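Local coordinates for protein endo-beta-1,2-glucanase (Talaromyces funiculosus, PDB 6IMV) that hydrolyses beta-1,2-glucans internally as a fungal endo-beta-1,2-glucanase, a glycoside hydrolase that binds sophorose, at residues Phe392-Asn403 and Phe486-Pro494. Sequence-based numbering, arbitrary orientation.
Sequences FDKGVGMAWWRN and FCLPQETVP
F392 and D393 meet the ring edge of F486 at the N-capped start of helix 394-405; the C-terminal tail 486-494, beyond the last helix, packs along it, in a fold consistent with the (alpha/alpha)6-barrel of this family. F392 CB lies 3.7 Å from F486 CZ, while its ring turns off to meet Y315. D393 is the N-cap: OD1 accepts V396 N at 3.0 Å, and CB packs beside F486 CE2. V396 CG1 faces F486 CB and the carbonyl of C487, whose sulfur is disulfide-bonded to C333. A399 CB touches L488 CD1 (3.7 Å). In W400, chi1 of -80° sets CG beside the backbone N and lays the indole against C487 and P489; NE1 donates to C487 O in the indole plane (2.8 Å, 161°), and P489 CD sits over the five-membered ring in a CH-pi contact. A leucine in place of W400 would probably leave C487 O without this donor and P489 without the ring face it packs on. Chi1 of -158° puts the N403 amide alongside P489 CB, where ND2 donates hydrogen bonds to P341 O and, in the carbonyl plane, to E491 O (2.8 Å). One water donates to N403 O (2.7 Å) and accepts from V493 N (2.9 Å).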
loop_
_atom_site.group_PDB
_atom_site.type_symbol
_atom_site.label_atom_id
_atom_site.label_comp_id
_atom_site.label_asym_id
_atom_site.label_seq_id
_atom_site.Cartn_x
_atom_site.Cartn_y
_atom_site.Cartn_z
ATOM N N PHE A 392 6.805 -11.117 7.706
ATOM C CA PHE A 392 7.809 -12.081 8.187
ATOM C C PHE A 392 7.532 -12.556 9.617
ATOM O O PHE A 392 7.837 -13.703 9.951
ATOM C CB PHE A 392 9.220 -11.491 8.081
ATOM C CG PHE A 392 9.727 -11.490 6.662
ATOM C CD1 PHE A 392 10.182 -12.666 6.088
ATOM C CD2 PHE A 392 9.691 -10.340 5.890
ATOM C CE1 PHE A 392 10.606 -12.689 4.774
ATOM C CE2 PHE A 392 10.120 -10.361 4.572
ATOM C CZ PHE A 392 10.576 -11.537 4.017
ATOM N N ASP A 393 7.011 -11.676 10.471
ATOM C CA ASP A 393 6.835 -12.003 11.880
ATOM C C ASP A 393 5.742 -11.097 12.453
ATOM O O ASP A 393 5.993 -9.962 12.806
ATOM C CB ASP A 393 8.173 -11.872 12.611
ATOM C CG ASP A 393 8.147 -12.294 14.066
ATOM O OD1 ASP A 393 7.068 -12.176 14.706
ATOM O OD2 ASP A 393 9.213 -12.744 14.551
ATOM N N LYS A 394 4.520 -11.625 12.547
ATOM C CA LYS A 394 3.373 -10.819 12.917
ATOM C C LYS A 394 3.468 -10.387 14.390
ATOM O O LYS A 394 2.971 -9.324 14.720
ATOM C CB LYS A 394 2.073 -11.509 12.497
ATOM C CG LYS A 394 1.739 -12.838 13.151
ATOM C CD LYS A 394 0.659 -13.582 12.378
ATOM C CE LYS A 394 0.002 -14.655 13.224
ATOM N NZ LYS A 394 -0.977 -15.433 12.429
ATOM N N GLY A 395 4.138 -11.172 15.243
ATOM C CA GLY A 395 4.350 -10.794 16.631
ATOM C C GLY A 395 5.213 -9.550 16.746
ATOM O O GLY A 395 4.843 -8.572 17.410
ATOM N N VAL A 396 6.372 -9.591 16.086
ATOM C CA VAL A 396 7.308 -8.483 16.117
ATOM C C VAL A 396 6.639 -7.260 15.470
ATOM O O VAL A 396 6.655 -6.178 16.052
ATOM C CB VAL A 396 8.652 -8.848 15.454
ATOM C CG1 VAL A 396 9.528 -7.626 15.263
ATOM C CG2 VAL A 396 9.401 -9.911 16.246
ATOM N N GLY A 397 6.025 -7.463 14.297
ATOM C CA GLY A 397 5.255 -6.426 13.610
ATOM C C GLY A 397 4.283 -5.724 14.546
ATOM O O GLY A 397 4.274 -4.491 14.666
ATOM N N MET A 398 3.476 -6.527 15.237
ATOM C CA MET A 398 2.419 -6.019 16.116
ATOM C C MET A 398 2.999 -5.410 17.403
ATOM O O MET A 398 2.384 -4.513 17.974
ATOM C CB MET A 398 1.424 -7.124 16.463
ATOM C CG MET A 398 0.486 -7.449 15.320
ATOM S SD MET A 398 -0.479 -6.006 14.814
ATOM C CE MET A 398 0.415 -5.550 13.331
ATOM N N ALA A 399 4.170 -5.880 17.849
ATOM C CA ALA A 399 4.847 -5.260 18.997
ATOM C C ALA A 399 5.216 -3.808 18.649
ATOM O O ALA A 399 4.988 -2.889 19.459
ATOM C CB ALA A 399 6.062 -6.055 19.413
ATOM N N TRP A 400 5.763 -3.604 17.446
ATOM C CA TRP A 400 6.140 -2.274 16.989
ATOM C C TRP A 400 4.898 -1.401 16.801
ATOM O O TRP A 400 4.878 -0.236 17.207
ATOM C CB TRP A 400 6.984 -2.357 15.718
ATOM C CG TRP A 400 8.409 -2.694 16.012
ATOM C CD1 TRP A 400 8.999 -3.923 15.938
ATOM C CD2 TRP A 400 9.433 -1.785 16.446
ATOM N NE1 TRP A 400 10.309 -3.839 16.305
ATOM C CE2 TRP A 400 10.605 -2.544 16.622
ATOM C CE3 TRP A 400 9.468 -0.417 16.726
ATOM C CZ2 TRP A 400 11.805 -1.970 17.033
ATOM C CZ3 TRP A 400 10.651 0.150 17.144
ATOM C CH2 TRP A 400 11.802 -0.617 17.293
ATOM N N TRP A 401 3.854 -1.987 16.204
ATOM C CA TRP A 401 2.560 -1.350 16.023
ATOM C C TRP A 401 2.013 -0.862 17.377
ATOM O O TRP A 401 1.623 0.298 17.517
ATOM C CB TRP A 401 1.593 -2.322 15.338
ATOM C CG TRP A 401 0.315 -1.707 14.859
ATOM C CD1 TRP A 401 0.038 -1.266 13.596
ATOM C CD2 TRP A 401 -0.890 -1.510 15.624
ATOM N NE1 TRP A 401 -1.254 -0.819 13.525
ATOM C CE2 TRP A 401 -1.843 -0.944 14.754
ATOM C CE3 TRP A 401 -1.252 -1.742 16.957
ATOM C CZ2 TRP A 401 -3.126 -0.603 15.180
ATOM C CZ3 TRP A 401 -2.526 -1.417 17.370
ATOM C CH2 TRP A 401 -3.449 -0.854 16.494
ATOM N N ARG A 402 1.993 -1.761 18.365
ATOM C CA ARG A 402 1.496 -1.479 19.706
ATOM C C ARG A 402 2.275 -0.303 20.309
ATOM O O ARG A 402 1.678 0.645 20.844
ATOM C CB ARG A 402 1.613 -2.719 20.602
ATOM C CG ARG A 402 1.273 -2.458 22.064
ATOM C CD ARG A 402 1.439 -3.673 22.959
ATOM N NE ARG A 402 1.434 -3.306 24.369
ATOM C CZ ARG A 402 2.404 -2.639 24.990
ATOM N NH1 ARG A 402 3.559 -2.420 24.386
ATOM N NH2 ARG A 402 2.199 -2.166 26.214
ATOM N N ASN A 403 3.607 -0.376 20.223
ATOM C CA ASN A 403 4.505 0.626 20.807
ATOM C C ASN A 403 4.118 2.035 20.327
ATOM O O ASN A 403 4.022 2.976 21.125
ATOM C CB ASN A 403 5.979 0.320 20.521
ATOM C CG ASN A 403 6.905 0.994 21.512
ATOM O OD1 ASN A 403 6.937 0.618 22.675
ATOM N ND2 ASN A 403 7.656 1.989 21.068
ATOM N N PHE A 486 15.399 -10.134 14.496
ATOM C CA PHE A 486 14.568 -8.948 14.539
ATOM C C PHE A 486 14.636 -8.348 15.947
ATOM O O PHE A 486 14.703 -9.081 16.932
ATOM C CB PHE A 486 13.105 -9.250 14.199
ATOM C CG PHE A 486 12.786 -9.643 12.777
ATOM C CD1 PHE A 486 13.740 -9.642 11.777
ATOM C CD2 PHE A 486 11.484 -9.984 12.438
ATOM C CE1 PHE A 486 13.406 -10.026 10.487
ATOM C CE2 PHE A 486 11.144 -10.334 11.142
ATOM C CZ PHE A 486 12.115 -10.396 10.177
ATOM N N CYS A 487 14.610 -7.016 16.021
ATOM C CA CYS A 487 14.662 -6.302 17.289
ATOM C C CYS A 487 13.241 -5.918 17.713
ATOM O O CYS A 487 12.363 -5.707 16.869
ATOM C CB CYS A 487 15.565 -5.077 17.182
ATOM S SG CYS A 487 17.323 -5.504 17.015
ATOM N N LEU A 488 13.034 -5.851 19.029
ATOM C CA LEU A 488 11.790 -5.412 19.636
ATOM C C LEU A 488 11.969 -3.969 20.112
ATOM O O LEU A 488 13.091 -3.544 20.389
ATOM C CB LEU A 488 11.441 -6.339 20.812
ATOM C CG LEU A 488 10.744 -7.663 20.476
ATOM C CD1 LEU A 488 9.444 -7.449 19.726
ATOM C CD2 LEU A 488 11.653 -8.587 19.680
ATOM N N PRO A 489 10.878 -3.179 20.228
ATOM C CA PRO A 489 10.962 -1.806 20.724
ATOM C C PRO A 489 11.642 -1.708 22.099
ATOM O O PRO A 489 11.375 -2.522 22.955
ATOM C CB PRO A 489 9.510 -1.330 20.873
ATOM C CG PRO A 489 8.665 -2.338 20.102
ATOM C CD PRO A 489 9.500 -3.590 19.923
ATOM N N GLN A 490 12.516 -0.712 22.274
ATOM C CA GLN A 490 13.258 -0.532 23.529
ATOM C C GLN A 490 12.958 0.837 24.161
ATOM O O GLN A 490 13.421 1.111 25.258
ATOM C CB GLN A 490 14.764 -0.672 23.294
ATOM C CG GLN A 490 15.194 -1.972 22.644
ATOM C CD GLN A 490 14.921 -3.165 23.517
ATOM O OE1 GLN A 490 15.105 -3.107 24.726
ATOM N NE2 GLN A 490 14.466 -4.253 22.912
ATOM N N GLU A 491 12.222 1.697 23.453
ATOM C CA GLU A 491 11.831 3.017 23.929
ATOM C C GLU A 491 10.322 3.175 23.697
ATOM O O GLU A 491 9.779 2.629 22.723
ATOM C CB GLU A 491 12.592 4.114 23.172
ATOM C CG GLU A 491 14.047 4.278 23.579
ATOM C CD GLU A 491 15.049 3.290 22.992
ATOM O OE1 GLU A 491 14.827 2.772 21.873
ATOM O OE2 GLU A 491 16.071 3.043 23.664
ATOM N N THR A 492 9.663 3.938 24.572
ATOM C CA THR A 492 8.263 4.312 24.398
ATOM C C THR A 492 8.172 5.719 23.789
ATOM O O THR A 492 9.122 6.501 23.850
ATOM C CB THR A 492 7.503 4.226 25.728
ATOM O OG1 THR A 492 8.187 5.049 26.673
ATOM C CG2 THR A 492 7.404 2.807 26.245
ATOM N N VAL A 493 7.023 6.012 23.176
ATOM C CA VAL A 493 6.705 7.350 22.753
ATOM C C VAL A 493 6.552 8.193 24.020
ATOM O O VAL A 493 5.716 7.875 24.855
ATOM C CB VAL A 493 5.427 7.400 21.888
ATOM C CG1 VAL A 493 5.073 8.830 21.497
ATOM C CG2 VAL A 493 5.549 6.523 20.647
ATOM N N PRO A 494 7.341 9.274 24.217
ATOM C CA PRO A 494 7.178 10.128 25.396
ATOM C C PRO A 494 5.752 10.693 25.537
ATOM O O PRO A 494 5.108 11.015 24.531
ATOM C CB PRO A 494 8.178 11.274 25.131
ATOM C CG PRO A 494 9.219 10.665 24.225
ATOM C CD PRO A 494 8.423 9.741 23.330
HETATM O O HOH W 1 5.054 3.928 23.450
#